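Local coordinates for putative carboxynorspermidine decarboxylase protein (PDB 3MT1) that probably catalyses the pyridoxal phosphate-dependent decarboxylation of carboxynorspermidine and carboxyspermidine to norspermidine and spermidine, working as a homodimer, at the interface of chains A and B. Numbering follows the deposited sequence. Chains: chain A/B, Putative carboxynorspermidine decarboxylase protein.

The interface of chains A and B. Residues chain A 37, 268-269, 328; chain B 264, 332-333.
A:Lys328 reaches across the dimer interface to B:Glu264, its ammonium NZ donating to carboxylate OE2 at 2.7 Å in a hydrogen-bonded salt bridge. In this class-II Orn/Lys/Arg decarboxylase family, active sites form at the subunit boundary; A:Lys37, in the ALKCF segment, is by family precedent the lysine that carries pyridoxal phosphate as a Schiff base. The A:Lys328 ammonium meets OE2 on the syn side, toward OE1, and the two side chains cross obliquely. Within chain A the same NZ donates to A:Asp269 OD1, also at 2.7 Å, reaching it from the syn side but 23° out of the carboxylate plane. One ammonium thus joins carboxylates from both subunits, and probably offsets repulsion between A:Asp269 OD1 and B:Glu264 OE2, which lie 4.4 Å apart. An alanine in place of A:Lys328 would probably leave these two acids facing each other without their shared counter-charge and free A:Asp269, a predicted substrate-binding residue, to turn. A bend at chi3 (99°) in A:Lys328 carries its tip to the acids, while the chain runs alongside B:Phe332, with CE 3.9 Å from ring atom CD1. That ring lies between two polar groups of its own chain: B:Glu264 OE1 stands 3.3 Å above one face, near the rim, and B:Asn333 OD1 is similarly offset over the opposite face. The glutamate extends from helix 263-266 with CG anti to the backbone N (chi1 -174°), projecting its carboxylate toward chain A. Farther out, B:Asn333 OD1 approaches A:Lys37 CB at 3.8 Å, a looser contact at the base of the presumed cofactor lysine.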
# COMPACT_ATOMS: atom_id res chain seq x y z
N LYS A 37 -8.20 0.63 -12.93
CA LYS A 37 -7.02 0.34 -12.09
C LYS A 37 -6.21 1.59 -11.80
O LYS A 37 -5.49 1.65 -10.81
CB LYS A 37 -6.13 -0.76 -12.68
CG LYS A 37 -5.36 -0.36 -13.97
CD LYS A 37 -4.85 -1.58 -14.72
CE LYS A 37 -4.18 -1.14 -16.03
NZ LYS A 37 -3.18 -2.17 -16.53
N LEU A 268 2.03 5.80 -2.99
CA LEU A 268 2.83 4.61 -2.91
C LEU A 268 3.73 4.36 -4.14
O LEU A 268 4.82 3.81 -4.00
CB LEU A 268 1.87 3.46 -2.62
CG LEU A 268 2.28 2.01 -2.46
CD1 LEU A 268 3.28 1.90 -1.35
CD2 LEU A 268 1.06 1.11 -2.23
N ASP A 269 3.30 4.74 -5.33
CA ASP A 269 4.16 4.57 -6.50
C ASP A 269 5.48 5.30 -6.36
O ASP A 269 6.50 4.80 -6.84
CB ASP A 269 3.46 4.98 -7.81
CG ASP A 269 2.60 3.85 -8.39
OD1 ASP A 269 2.27 2.89 -7.65
OD2 ASP A 269 2.22 3.89 -9.58
N LYS A 328 -4.82 3.16 -4.06
CA LYS A 328 -3.93 2.28 -3.33
C LYS A 328 -3.41 2.92 -2.05
O LYS A 328 -2.42 2.47 -1.48
CB LYS A 328 -2.79 1.79 -4.22
CG LYS A 328 -1.90 2.91 -4.75
CD LYS A 328 -0.72 2.22 -5.43
CE LYS A 328 -0.92 2.16 -6.92
NZ LYS A 328 0.08 1.29 -7.57
N GLU B 264 1.17 -6.48 -3.77
CA GLU B 264 1.02 -5.05 -3.63
C GLU B 264 -0.10 -4.70 -2.66
O GLU B 264 0.01 -3.76 -1.86
CB GLU B 264 0.82 -4.32 -4.98
CG GLU B 264 0.80 -2.81 -4.76
CD GLU B 264 0.94 -1.99 -6.02
OE1 GLU B 264 1.38 -2.54 -7.04
OE2 GLU B 264 0.57 -0.80 -6.02
N PHE B 332 -5.69 -1.98 -4.31
CA PHE B 332 -5.05 -1.98 -5.59
C PHE B 332 -5.70 -2.99 -6.54
O PHE B 332 -5.90 -4.18 -6.18
CB PHE B 332 -3.63 -2.36 -5.37
CG PHE B 332 -2.83 -2.47 -6.62
CD1 PHE B 332 -2.60 -1.35 -7.41
CD2 PHE B 332 -2.31 -3.70 -7.00
CE1 PHE B 332 -1.84 -1.45 -8.58
CE2 PHE B 332 -1.53 -3.81 -8.17
CZ PHE B 332 -1.29 -2.68 -8.95
N ASN B 333 -6.02 -2.52 -7.75
CA ASN B 333 -6.69 -3.29 -8.80
C ASN B 333 -8.14 -3.67 -8.47
O ASN B 333 -8.80 -4.33 -9.26
CB ASN B 333 -5.85 -4.55 -9.17
CG ASN B 333 -4.84 -4.29 -10.33
OD1 ASN B 333 -4.29 -3.20 -10.47
ND2 ASN B 333 -4.61 -5.32 -11.16